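Local coordinates for protein catechol 1,2 dioxygenase (Acinetobacter radioresistens, PDB 2XSU) that probably catalyses the intradiol cleavage of catechol by molecular oxygen to cis,cis-muconate, using a non-haem ferric iron, at residues T65-G68 / E72-L75; Y201-P204 / T208-A211. The protein carries 1 engineered substitution. All coordinates share one frame; numbering follows the deposited sequence.

Contact 1. Residues T65-G68 / E72-L75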
loop_
_atom_site.group_PDB
_atom_site.type_symbol
_atom_site.label_atom_id
_atom_site.label_comp_id
_atom_site.label_asym_id
_atom_site.label_seq_id
_atom_site.Cartn_x
_atom_site.Cartn_y
_atom_site.Cartn_z
ATOM N N THR A 65 -0.858 -2.152 4.164
ATOM C CA THR A 65 0.359 -2.350 4.963
ATOM C C THR A 65 0.732 -3.851 5.038
ATOM O O THR A 65 1.887 -4.238 4.759
ATOM C CB THR A 65 0.161 -1.805 6.394
ATOM O OG1 THR A 65 -0.006 -0.372 6.334
ATOM C CG2 THR A 65 1.374 -2.137 7.275
ATOM N N ASP A 66 -0.245 -4.685 5.370
ATOM C CA ASP A 66 -0.024 -6.146 5.488
ATOM C C ASP A 66 0.410 -6.757 4.153
ATOM O O ASP A 66 1.316 -7.606 4.130
ATOM C CB ASP A 66 -1.282 -6.859 5.969
ATOM C CG ASP A 66 -1.641 -6.519 7.411
ATOM O OD1 ASP A 66 -0.818 -5.892 8.097
ATOM O OD2 ASP A 66 -2.767 -6.887 7.809
ATOM N N ALA A 67 -0.237 -6.306 3.071
ATOM C CA ALA A 67 0.096 -6.768 1.719
ATOM C C ALA A 67 1.541 -6.437 1.351
ATOM O O ALA A 67 2.252 -7.291 0.801
ATOM C CB ALA A 67 -0.894 -6.197 0.673
ATOM N N GLY A 68 1.980 -5.210 1.652
ATOM C CA GLY A 68 3.360 -4.820 1.398
ATOM C C GLY A 68 4.354 -5.594 2.246
ATOM O O GLY A 68 5.413 -6.000 1.767
ATOM N N GLU A 72 3.186 -8.879 -1.440
ATOM C CA GLU A 72 2.089 -9.410 -2.270
ATOM C C GLU A 72 1.380 -8.380 -3.147
ATOM O O GLU A 72 0.369 -8.720 -3.772
ATOM C CB GLU A 72 1.049 -10.158 -1.422
ATOM C CG GLU A 72 1.422 -11.594 -1.064
ATOM C CD GLU A 72 0.266 -12.415 -0.465
ATOM O OE1 GLU A 72 -0.796 -12.513 -1.101
ATOM O OE2 GLU A 72 0.420 -12.987 0.649
ATOM N N LEU A 73 1.854 -7.131 -3.173
ATOM C CA LEU A 73 1.170 -6.104 -3.970
ATOM C C LEU A 73 1.282 -6.373 -5.477
ATOM O O LEU A 73 0.390 -5.995 -6.232
ATOM C CB LEU A 73 1.582 -4.662 -3.603
ATOM C CG LEU A 73 0.992 -4.186 -2.264
ATOM C CD1 LEU A 73 1.554 -2.791 -1.921
ATOM C CD2 LEU A 73 -0.573 -4.185 -2.289
ATOM N N GLY A 74 2.367 -7.024 -5.902
ATOM C CA GLY A 74 2.500 -7.444 -7.326
ATOM C C GLY A 74 1.494 -8.540 -7.657
ATOM O O GLY A 74 0.859 -8.553 -8.739
ATOM N N LEU A 75 1.322 -9.464 -6.729
ATOM C CA LEU A 75 0.334 -10.504 -6.872
ATOM C C LEU A 75 -1.088 -9.917 -6.924
ATOM O O LEU A 75 -1.925 -10.347 -7.740
ATOM C CB LEU A 75 0.489 -11.502 -5.715
ATOM C CG LEU A 75 -0.076 -12.879 -5.855
ATOM C CD1 LEU A 75 0.458 -13.543 -7.129
ATOM C CD2 LEU A 75 0.372 -13.689 -4.592
#

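Contact 2. Residues Y201-P204 / T208-A211. With FE (Fe (III) ion), chain B; PIE (1,2-diacyl-sn-glycero-3-phosphoinositol), chain C.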
loop_
_atom_site.group_PDB
_atom_site.type_symbol
_atom_site.label_atom_id
_atom_site.label_comp_id
_atom_site.label_asym_id
_atom_site.label_seq_id
_atom_site.Cartn_x
_atom_site.Cartn_y
_atom_site.Cartn_z
ATOM N N TYR A 201 -0.971 -23.047 -10.041
ATOM C CA TYR A 201 -0.834 -22.829 -8.614
ATOM C C TYR A 201 -1.791 -21.753 -8.174
ATOM O O TYR A 201 -2.260 -20.962 -8.989
ATOM C CB TYR A 201 0.608 -22.405 -8.312
ATOM C CG TYR A 201 1.103 -21.230 -9.146
ATOM C CD1 TYR A 201 0.913 -19.906 -8.726
ATOM C CD2 TYR A 201 1.793 -21.444 -10.338
ATOM C CE1 TYR A 201 1.385 -18.842 -9.461
ATOM C CE2 TYR A 201 2.278 -20.376 -11.102
ATOM C CZ TYR A 201 2.058 -19.071 -10.670
ATOM O OH TYR A 201 2.513 -17.996 -11.407
ATOM N N GLY A 202 -2.085 -21.752 -6.876
ATOM C CA GLY A 202 -2.778 -20.659 -6.237
ATOM C C GLY A 202 -1.908 -19.665 -5.473
ATOM O O GLY A 202 -0.697 -19.827 -5.264
ATOM N N CYS A 203 -2.593 -18.631 -5.028
ATOM C CA CYS A 203 -2.002 -17.643 -4.149
ATOM C C CYS A 203 -1.666 -18.337 -2.817
ATOM O O CYS A 203 -2.273 -19.360 -2.490
ATOM C CB CYS A 203 -3.037 -16.547 -3.922
ATOM S SG CYS A 203 -3.247 -15.456 -5.358
ATOM N N PRO A 204 -0.714 -17.782 -2.046
ATOM C CA PRO A 204 -0.482 -18.342 -0.690
ATOM C C PRO A 204 -1.787 -18.300 0.117
ATOM O O PRO A 204 -2.364 -17.218 0.304
ATOM C CB PRO A 204 0.569 -17.399 -0.091
ATOM C CG PRO A 204 1.229 -16.720 -1.278
ATOM C CD PRO A 204 0.177 -16.653 -2.356
ATOM N N THR A 208 -2.371 -12.256 2.029
ATOM C CA THR A 208 -3.265 -11.121 1.870
ATOM C C THR A 208 -4.085 -11.126 0.578
ATOM O O THR A 208 -5.241 -10.720 0.582
ATOM C CB THR A 208 -2.503 -9.767 1.970
ATOM O OG1 THR A 208 -1.407 -9.775 1.061
ATOM C CG2 THR A 208 -1.955 -9.558 3.405
ATOM N N THR A 209 -3.490 -11.598 -0.520
ATOM C CA THR A 209 -4.217 -11.613 -1.783
ATOM C C THR A 209 -5.424 -12.568 -1.718
ATOM O O THR A 209 -6.562 -12.177 -2.039
ATOM C CB THR A 209 -3.276 -11.915 -2.994
ATOM O OG1 THR A 209 -2.169 -10.993 -2.969
ATOM C CG2 THR A 209 -4.051 -11.728 -4.296
ATOM N N GLN A 210 -5.187 -13.791 -1.234
ATOM C CA GLN A 210 -6.277 -14.751 -1.086
ATOM C C GLN A 210 -7.316 -14.275 -0.073
ATOM O O GLN A 210 -8.510 -14.487 -0.269
ATOM C CB GLN A 210 -5.748 -16.150 -0.741
ATOM C CG GLN A 210 -6.816 -17.243 -0.970
ATOM C CD GLN A 210 -7.303 -17.300 -2.418
ATOM O OE1 GLN A 210 -6.501 -17.484 -3.321
ATOM N NE2 GLN A 210 -8.612 -17.118 -2.645
ATOM N N ALA A 211 -6.878 -13.573 0.979
ATOM C CA ALA A 211 -7.850 -13.039 1.928
ATOM C C ALA A 211 -8.855 -12.121 1.241
ATOM O O ALA A 211 -10.065 -12.186 1.506
ATOM C CB ALA A 211 -7.133 -12.305 3.072
HETATM FE FE FE B . 4.030 -17.533 -13.181
HETATM P P PIE C . -8.915 -9.752 5.864
HETATM O O11 PIE C . -9.840 -9.629 6.981
HETATM O O12 PIE C . -9.374 -8.828 4.540
HETATM O O13 PIE C . -9.159 -11.391 5.333
HETATM O O14 PIE C . -7.465 -9.782 6.087
HETATM C C1 PIE C . -11.149 -9.231 6.272
HETATM C C2 PIE C . -11.082 -7.694 6.407
HETATM C C3 PIE C . -11.124 -7.156 4.970
HETATM O O31 PIE C . -10.326 -5.970 4.777
HETATM O O32 PIE C . -9.402 -6.515 2.803
HETATM C C31 PIE C . -10.105 -5.742 3.450
HETATM C C32 PIE C . -10.728 -4.520 2.777
HETATM C C33 PIE C . -9.647 -3.590 2.229
HETATM C C34 PIE C . -9.474 -3.763 0.721
HETATM C C35 PIE C . -9.229 -2.411 0.054
HETATM C C36 PIE C . -8.159 -2.508 -1.030
HETATM C C37 PIE C . -8.809 -2.610 -2.408
HETATM C C38 PIE C . -7.895 -2.031 -3.484
HETATM C C39 PIE C . -8.643 -1.512 -4.538
HETATM C C40 PIE C . -8.149 -0.552 -5.421
HETATM C C41 PIE C . -6.862 -0.037 -5.333
HETATM C C42 PIE C . -5.973 -0.587 -6.455
HETATM O O21 PIE C . -12.127 -7.092 7.275
HETATM O O22 PIE C . -13.967 -8.326 6.768
HETATM C C21 PIE C . -13.454 -7.216 6.917
HETATM C C22 PIE C . -14.372 -5.988 6.772
HETATM C C23 PIE C . -13.763 -4.696 6.224
HETATM C C24 PIE C . -14.816 -3.579 6.180
HETATM C C25 PIE C . -15.009 -3.041 4.759
HETATM C C26 PIE C . -13.793 -2.227 4.320
HETATM C C27 PIE C . -14.011 -1.597 2.949
HETATM C C28 PIE C . -12.676 -1.232 2.295
HETATM C C29 PIE C . -12.303 0.222 2.583
HETATM C C47 PIE C . -11.115 0.685 1.740
HETATM C C48 PIE C . -10.766 2.130 2.087
HETATM C C49 PIE C . -9.989 2.804 0.955
HETATM C C50 PIE C . -8.851 3.685 1.482
HETATM C C51 PIE C . -7.489 2.972 1.448
HETATM C "C1'" PIE C . -5.055 -11.712 8.107
HETATM C "C2'" PIE C . -5.405 -11.182 9.466
HETATM C "C3'" PIE C . -6.936 -11.043 9.553
HETATM C "C4'" PIE C . -7.466 -10.186 8.478
HETATM C "C5'" PIE C . -7.053 -10.698 7.091
HETATM C "C6'" PIE C . -5.506 -10.768 6.999
HETATM O "O1'" PIE C . -3.626 -11.793 7.973
HETATM O "O2'" PIE C . -4.977 -12.046 10.505
HETATM O "O3'" PIE C . -7.317 -10.520 10.832
HETATM O "O4'" PIE C . -8.115 -8.935 8.547
HETATM O "O6'" PIE C . -5.136 -11.314 5.726
HETATM C C52 PIE C . -7.121 2.409 0.064
HETATM C C53 PIE C . -6.497 3.472 -0.839
HETATM C C54 PIE C . -5.129 3.925 -0.318
HETATM C C55 PIE C . -4.130 4.086 -1.467
HETATM C C43 PIE C . -5.179 -1.823 -6.005
HETATM C C44 PIE C . -3.703 -1.733 -6.393
HETATM C C45 PIE C . -3.238 -3.037 -7.040
HETATM C C46 PIE C . -2.172 -3.707 -6.185
HETATM O O HOH W 1 -4.875 -19.731 -2.934
HETATM O O HOH W 2 -2.473 -14.736 -0.912
HETATM O O HOH W 3 3.974 -15.758 -11.979
#

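Contact 1. Residues T65-G68 / E72-L75
Glu72 and Ala67 meet through their backbones: the amide N of Glu72 donates to Ala67 O at 2.9 Å, with an N-H...O angle of 167°. The bond is nearly straight, although the donor sits 25° off the carbonyl plane. It runs from residue i+5 to residue i, one residue longer than the α-helical i+4 bond, and ties the end of helix 54-69 to the residue that precedes helix 73-80. Beside it lies an apolar contact, in which the CD2 methyl of Leu73 reaches the Ala67 methyl, CD2 to CB 3.6 Å. Leu73 CG follows at 4.0 Å from the same CB, and the branch point also lies 4.2 Å from Gly68 N. Leu73 turns CG opposite its own carbonyl carbon (chi1 -74°), which brings CD2 onto the Ala67 methyl.

The Glu72 side chain leaves in another direction. Its CB is 3.8 Å from Ala67 O, and the two carboxylate oxygens are hydrogen-bonded to Thr209 and Thr208 at the start of helix 208-215. At the dimer interface, Leu73 packs on Thr65 of the second subunit, Gly68 O accepts from Gln69 NE2 of that subunit, and Asp66 OD1 forms a salt bridge with Arg308 NH2 of the second subunit. The buried carboxylate of Glu72 has a partner for each oxygen, and the positive end of the helix dipole at Thr208 would probably help stabilise its negative charge.

Contact 2. Residues Y201-P204 / T208-A211
Gln210 begins its contact at CB, which rests 3.7 Å from Pro204 O and also faces the methylene of Cys203. CG points away from its own backbone N (chi1 -164°), and a bend at the next bond (chi2 60°) brings the amide up against Cys203. There OE1 comes 3.6 Å from Cys203 CB and accepts from water 1 at 2.8 Å; the same water donates to Cys203 O at 2.7 Å. The other branch of the tip, NE2, donates to Asn214 OD1, and with OE1 taken by water 1 the two bonds probably fix which way the amide is turned. Water 2 makes a second bridge, donating to Pro204 O at 2.8 Å and accepting from Gln210 N, an amide in the first turn of helix 208-215. The two segments are thus joined by solvent at two places, while Cys203 SG meets the Thr209 methyl CG2 at 4.0 Å.

At the other end of segment 201-204, Tyr201 OH binds the ferric ion at 2.4 Å, with the metal in the plane of the ring. Tyr167, His225, His227 and water 3 complete the five ligands, the two-tyrosine, two-histidine iron site of the intradiol dioxygenases.

In the fold
Contact 1 comes first in the chain, in the N-terminal region of the catechol dioxygenases, and contact 2 lies in the iron-binding dioxygenase part; their centres are 11 Å apart. They join directly: Glu72 OE1 lies 2.8 Å from Thr209 OG1 and Glu72 OE2 3.2 Å from Thr208 N, both probable hydrogen bonds. Packing adds to this, with Leu75 CD2 3.7 Å from Pro204 CD. From this junction segment 201-204 leads to the iron. The side chain of Glu72 is about 14 Å from the bound ferric ion, nearest atoms. One bound phospholipid reaches both contacts: an acyl tail lies about 4 Å from the Leu73 side chain, and its phosphate oxygen O13 is 3.2 Å from Ala211 CB.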